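Local coordinates for protein 2-polyprenyl-6-methoxyphenol hydroxylase-like FAD-dependent oxidoreductase (PDB 6UI5) that belongs to the flavin-dependent aromatic-ring hydroxylase family, binding FAD in a Rossmann-type domain and carrying a C-terminal domain that is probably thioredoxin-like, at residues D400-I412 / L462-W476. Sequence-based numbering, arbitrary orientation.
Sequences DRLLGRRLPKVQI and LPGTLLLRPDGCVAW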
loop_
_atom_site.group_PDB
_atom_site.type_symbol
_atom_site.label_atom_id
_atom_site.label_comp_id
_atom_site.label_asym_id
_atom_site.label_seq_id
_atom_site.Cartn_x
_atom_site.Cartn_y
_atom_site.Cartn_z
ATOM N N ASP A 400 20.980 8.685 -1.595
ATOM C CA ASP A 400 21.503 9.167 -2.868
ATOM C C ASP A 400 20.503 8.830 -3.968
ATOM O O ASP A 400 20.160 7.662 -4.165
ATOM C CB ASP A 400 22.865 8.531 -3.160
ATOM C CG ASP A 400 23.566 9.142 -4.367
ATOM O OD1 ASP A 400 22.981 10.003 -5.054
ATOM O OD2 ASP A 400 24.711 8.733 -4.642
ATOM N N ARG A 401 20.055 9.854 -4.687
ATOM C CA ARG A 401 19.055 9.727 -5.735
ATOM C C ARG A 401 19.668 9.617 -7.122
ATOM O O ARG A 401 18.934 9.602 -8.117
ATOM C CB ARG A 401 18.099 10.919 -5.672
ATOM C CG ARG A 401 17.079 10.781 -4.546
ATOM C CD ARG A 401 15.875 9.997 -5.021
ATOM N NE ARG A 401 15.472 8.880 -4.167
ATOM C CZ ARG A 401 14.654 7.910 -4.563
ATOM N NH1 ARG A 401 14.332 6.914 -3.732
ATOM N NH2 ARG A 401 14.142 7.923 -5.799
ATOM N N LEU A 402 20.992 9.560 -7.216
ATOM C CA LEU A 402 21.666 9.508 -8.506
ATOM C C LEU A 402 22.327 8.170 -8.793
ATOM O O LEU A 402 22.283 7.704 -9.940
ATOM C CB LEU A 402 22.712 10.633 -8.601
ATOM C CG LEU A 402 22.137 12.050 -8.478
ATOM C CD1 LEU A 402 23.219 13.105 -8.478
ATOM C CD2 LEU A 402 21.090 12.371 -9.562
ATOM N N LEU A 403 22.937 7.538 -7.782
ATOM C CA LEU A 403 23.609 6.258 -7.992
ATOM C C LEU A 403 22.633 5.209 -8.496
ATOM O O LEU A 403 21.511 5.080 -7.990
ATOM C CB LEU A 403 24.260 5.758 -6.705
ATOM C CG LEU A 403 25.768 5.968 -6.536
ATOM C CD1 LEU A 403 26.180 5.580 -5.136
ATOM C CD2 LEU A 403 26.591 5.184 -7.546
ATOM N N GLY A 404 23.085 4.446 -9.486
ATOM C CA GLY A 404 22.297 3.371 -10.047
ATOM C C GLY A 404 21.173 3.819 -10.938
ATOM O O GLY A 404 20.274 3.013 -11.207
ATOM N N ARG A 405 21.160 5.088 -11.365
ATOM C CA ARG A 405 20.083 5.626 -12.193
ATOM C C ARG A 405 20.620 6.479 -13.318
ATOM O O ARG A 405 21.710 7.045 -13.233
ATOM C CB ARG A 405 19.094 6.464 -11.384
ATOM C CG ARG A 405 18.532 5.593 -10.316
ATOM C CD ARG A 405 17.257 6.015 -9.752
ATOM N NE ARG A 405 17.415 5.969 -8.302
ATOM C CZ ARG A 405 16.422 6.062 -7.437
ATOM N NH1 ARG A 405 16.671 6.018 -6.120
ATOM N NH2 ARG A 405 15.173 6.170 -7.884
ATOM N N ARG A 406 19.842 6.549 -14.383
ATOM C CA ARG A 406 20.156 7.478 -15.451
ATOM C C ARG A 406 19.873 8.897 -14.970
ATOM O O ARG A 406 18.905 9.151 -14.248
ATOM C CB ARG A 406 19.345 7.141 -16.721
ATOM C CG ARG A 406 19.788 5.820 -17.449
ATOM C CD ARG A 406 18.797 5.433 -18.551
ATOM N NE ARG A 406 17.493 5.864 -18.092
ATOM C CZ ARG A 406 16.591 5.060 -17.573
ATOM N NH1 ARG A 406 16.834 3.753 -17.515
ATOM N NH2 ARG A 406 15.442 5.566 -17.134
ATOM N N LEU A 407 20.724 9.824 -15.384
ATOM C CA LEU A 407 20.662 11.196 -14.921
ATOM C C LEU A 407 19.394 11.929 -15.394
ATOM O O LEU A 407 18.743 11.525 -16.371
ATOM C CB LEU A 407 21.892 11.936 -15.422
ATOM C CG LEU A 407 23.156 11.562 -14.671
ATOM C CD1 LEU A 407 24.322 12.168 -15.426
ATOM C CD2 LEU A 407 23.071 12.131 -13.233
ATOM N N PRO A 408 19.049 13.037 -14.727
ATOM C CA PRO A 408 17.912 13.860 -15.169
ATOM C C PRO A 408 18.204 14.656 -16.436
ATOM O O PRO A 408 19.354 14.859 -16.844
ATOM C CB PRO A 408 17.670 14.807 -13.985
ATOM C CG PRO A 408 18.407 14.193 -12.820
ATOM C CD PRO A 408 19.568 13.467 -13.412
ATOM N N LYS A 409 17.119 15.127 -17.057
ATOM C CA LYS A 409 17.229 15.780 -18.358
ATOM C C LYS A 409 17.818 17.170 -18.171
ATOM O O LYS A 409 17.091 18.143 -17.950
ATOM C CB LYS A 409 15.864 15.832 -19.062
ATOM C CG LYS A 409 15.840 16.634 -20.361
ATOM C CD LYS A 409 14.617 16.348 -21.221
ATOM C CE LYS A 409 14.866 15.175 -22.159
ATOM N NZ LYS A 409 14.385 15.463 -23.563
ATOM N N VAL A 410 19.136 17.273 -18.219
ATOM C CA VAL A 410 19.791 18.557 -18.016
ATOM C C VAL A 410 20.657 18.831 -19.224
ATOM O O VAL A 410 21.168 17.912 -19.870
ATOM C CB VAL A 410 20.641 18.631 -16.711
ATOM C CG1 VAL A 410 19.745 18.663 -15.476
ATOM C CG2 VAL A 410 21.649 17.480 -16.621
ATOM N N GLN A 411 20.817 20.112 -19.520
ATOM C CA GLN A 411 21.818 20.546 -20.481
ATOM C C GLN A 411 23.216 20.388 -19.905
ATOM O O GLN A 411 23.466 20.709 -18.740
ATOM C CB GLN A 411 21.589 22.010 -20.847
ATOM C CG GLN A 411 20.418 22.223 -21.746
ATOM C CD GLN A 411 20.626 21.528 -23.056
ATOM O OE1 GLN A 411 20.248 20.367 -23.218
ATOM N NE2 GLN A 411 21.253 22.222 -24.004
ATOM N N ILE A 412 24.144 19.914 -20.722
ATOM C CA ILE A 412 25.547 20.049 -20.379
ATOM C C ILE A 412 26.251 20.752 -21.528
ATOM O O ILE A 412 26.115 20.353 -22.689
ATOM C CB ILE A 412 26.199 18.700 -20.032
ATOM C CG1 ILE A 412 26.221 17.782 -21.215
ATOM C CG2 ILE A 412 25.497 18.029 -18.836
ATOM C CD1 ILE A 412 27.534 17.745 -21.826
ATOM N N LEU A 462 23.843 18.663 -9.380
ATOM C CA LEU A 462 24.616 17.491 -9.737
ATOM C C LEU A 462 26.035 17.643 -9.203
ATOM O O LEU A 462 26.582 18.760 -9.160
ATOM C CB LEU A 462 24.661 17.308 -11.262
ATOM C CG LEU A 462 23.412 16.748 -11.952
ATOM C CD1 LEU A 462 23.759 16.428 -13.389
ATOM C CD2 LEU A 462 22.857 15.514 -11.234
ATOM N N PRO A 463 26.666 16.547 -8.803
ATOM C CA PRO A 463 28.059 16.637 -8.326
ATOM C C PRO A 463 29.006 17.116 -9.412
ATOM O O PRO A 463 28.583 17.364 -10.546
ATOM C CB PRO A 463 28.385 15.197 -7.925
ATOM C CG PRO A 463 27.451 14.361 -8.848
ATOM C CD PRO A 463 26.171 15.162 -8.805
ATOM N N GLY A 464 30.298 17.205 -9.076
ATOM C CA GLY A 464 31.276 17.722 -10.015
ATOM C C GLY A 464 31.766 16.702 -11.016
ATOM O O GLY A 464 32.162 17.074 -12.128
ATOM N N THR A 465 31.741 15.415 -10.656
ATOM C CA THR A 465 32.212 14.336 -11.522
ATOM C C THR A 465 31.237 13.162 -11.439
ATOM O O THR A 465 30.605 12.938 -10.402
ATOM C CB THR A 465 33.649 13.901 -11.124
ATOM O OG1 THR A 465 34.379 15.037 -10.613
ATOM C CG2 THR A 465 34.425 13.291 -12.318
ATOM N N LEU A 466 31.101 12.415 -12.536
ATOM C CA LEU A 466 30.212 11.248 -12.545
ATOM C C LEU A 466 30.720 10.249 -13.571
ATOM O O LEU A 466 31.316 10.619 -14.594
ATOM C CB LEU A 466 28.736 11.587 -12.858
ATOM C CG LEU A 466 27.943 12.648 -12.048
ATOM C CD1 LEU A 466 27.981 14.022 -12.694
ATOM C CD2 LEU A 466 26.513 12.281 -11.748
ATOM N N LEU A 467 30.489 8.974 -13.288
ATOM C CA LEU A 467 30.814 7.913 -14.229
ATOM C C LEU A 467 29.531 7.197 -14.645
ATOM O O LEU A 467 28.768 6.734 -13.785
ATOM C CB LEU A 467 31.805 6.932 -13.622
ATOM C CG LEU A 467 32.179 5.698 -14.432
ATOM C CD1 LEU A 467 33.167 6.009 -15.597
ATOM C CD2 LEU A 467 32.729 4.606 -13.468
ATOM N N LEU A 468 29.275 7.137 -15.951
ATOM C CA LEU A 468 28.069 6.485 -16.460
ATOM C C LEU A 468 28.455 5.183 -17.128
ATOM O O LEU A 468 29.381 5.148 -17.950
ATOM C CB LEU A 468 27.324 7.365 -17.459
ATOM C CG LEU A 468 27.073 8.796 -17.000
ATOM C CD1 LEU A 468 26.524 9.632 -18.183
ATOM C CD2 LEU A 468 26.136 8.841 -15.789
ATOM N N ARG A 469 27.773 4.115 -16.748
ATOM C CA ARG A 469 27.853 2.883 -17.515
ATOM C C ARG A 469 27.191 3.027 -18.888
ATOM O O ARG A 469 26.380 3.934 -19.115
ATOM C CB ARG A 469 27.204 1.734 -16.754
ATOM C CG ARG A 469 27.438 1.768 -15.236
ATOM C CD ARG A 469 26.984 0.447 -14.673
ATOM N NE ARG A 469 25.712 0.001 -15.288
ATOM C CZ ARG A 469 24.943 -0.980 -14.822
ATOM N NH1 ARG A 469 25.300 -1.681 -13.726
ATOM N NH2 ARG A 469 23.816 -1.280 -15.458
ATOM N N PRO A 470 27.559 2.158 -19.836
ATOM C CA PRO A 470 27.044 2.311 -21.204
ATOM C C PRO A 470 25.525 2.351 -21.300
ATOM O O PRO A 470 25.004 2.873 -22.288
ATOM C CB PRO A 470 27.623 1.093 -21.940
ATOM C CG PRO A 470 28.881 0.777 -21.202
ATOM C CD PRO A 470 28.573 1.083 -19.751
ATOM N N ASP A 471 24.801 1.845 -20.306
ATOM C CA ASP A 471 23.360 1.963 -20.297
ATOM C C ASP A 471 22.866 3.224 -19.584
ATOM O O ASP A 471 21.683 3.308 -19.245
ATOM C CB ASP A 471 22.749 0.708 -19.680
ATOM C CG ASP A 471 23.271 0.420 -18.291
ATOM O OD1 ASP A 471 23.903 1.309 -17.687
ATOM O OD2 ASP A 471 23.005 -0.695 -17.783
ATOM N N GLY A 472 23.740 4.197 -19.349
ATOM C CA GLY A 472 23.363 5.453 -18.724
ATOM C C GLY A 472 23.358 5.484 -17.203
ATOM O O GLY A 472 23.113 6.558 -16.625
ATOM N N CYS A 473 23.599 4.356 -16.536
ATOM C CA CYS A 473 23.422 4.291 -15.089
ATOM C C CYS A 473 24.658 4.844 -14.387
ATOM O O CYS A 473 25.796 4.541 -14.785
ATOM C CB CYS A 473 23.162 2.844 -14.626
ATOM S SG CYS A 473 21.640 2.045 -15.287
ATOM N N VAL A 474 24.426 5.662 -13.354
ATOM C CA VAL A 474 25.513 6.264 -12.569
ATOM C C VAL A 474 26.169 5.192 -11.704
ATOM O O VAL A 474 25.588 4.754 -10.705
ATOM C CB VAL A 474 25.017 7.397 -11.681
ATOM C CG1 VAL A 474 26.193 7.838 -10.756
ATOM C CG2 VAL A 474 24.505 8.525 -12.491
ATOM N N ALA A 475 27.398 4.808 -12.034
ATOM C CA ALA A 475 28.096 3.854 -11.187
ATOM C C ALA A 475 29.004 4.525 -10.166
ATOM O O ALA A 475 29.506 3.846 -9.268
ATOM C CB ALA A 475 28.918 2.888 -12.052
ATOM N N TRP A 476 29.206 5.835 -10.264
ATOM C CA TRP A 476 30.125 6.544 -9.383
ATOM C C TRP A 476 29.940 8.037 -9.578
ATOM O O TRP A 476 29.708 8.503 -10.703
ATOM C CB TRP A 476 31.590 6.170 -9.670
ATOM C CG TRP A 476 32.634 7.033 -8.975
ATOM C CD1 TRP A 476 33.318 6.730 -7.820
ATOM C CD2 TRP A 476 33.131 8.307 -9.403
ATOM N NE1 TRP A 476 34.195 7.732 -7.509
ATOM C CE2 TRP A 476 34.103 8.716 -8.456
ATOM C CE3 TRP A 476 32.859 9.138 -10.494
ATOM C CZ2 TRP A 476 34.796 9.928 -8.562
ATOM C CZ3 TRP A 476 33.542 10.341 -10.599
ATOM C CH2 TRP A 476 34.507 10.725 -9.638
HETATM O O HOH W 1 18.943 2.396 -18.569
HETATM O O HOH W 2 22.590 9.137 -16.910
#
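Val474 is gripped through both its backbone polar atoms by the segment 400-412: its O accepts from Gly404 N at 2.8 Å, nearly straight (171°) and on a lone pair, while its N donates to Arg405 O at 3.1 Å, from above that carbonyl plane. Gly404, at positive phi in the type II turn Leu402-Arg405, thus ties the loop to the first residue of the edge strand. Farther along, Arg406 CA lies 3.3 Å from Gly472 O in a CA-H...O contact.

Leu407 reaches into a group formed by Leu462, Leu466, Leu468 and Val474. With CG anti to the carbonyl carbon (chi1 -74°), it sends CD2 tip to tip against Leu466 CD2 at 3.8 Å, whereas CD1 meets Leu468 CD2, the two side chains crossing at about a right angle. Val474 crosses Leu407 equally steeply, its CG2 4.0 Å from Leu407 CD2. Leu462 lies against both Leu402 and Leu407, its CD2 on Leu402 CD1 (3.7 Å) and on Leu407 CD2, while its CD1 meets Val410 CG2. In the hairpin turn Asp471 is held side-on by Arg469 NE and NH2; its OD1 also accepts from Cys473 N in an Asx turn, the two donors coming from opposite faces of the carboxylate.

Arg406 packs CG on Gly472 O and CD on Asp471 O; a water links its NH1 to Asp471 O, and NH2 forms a salt bridge to Glu52. Arg405 pairs with Glu377. The loop leading into strand 411-414 lies along the hairpin of a probably thioredoxin-like domain, whose strand 474-477 is outermost in its sheet within this chain, beside 465-468, which in turn borders 430-434. Leu467 and Trp476 pack on helix 484-495, and Asp471 touches helix 295-316.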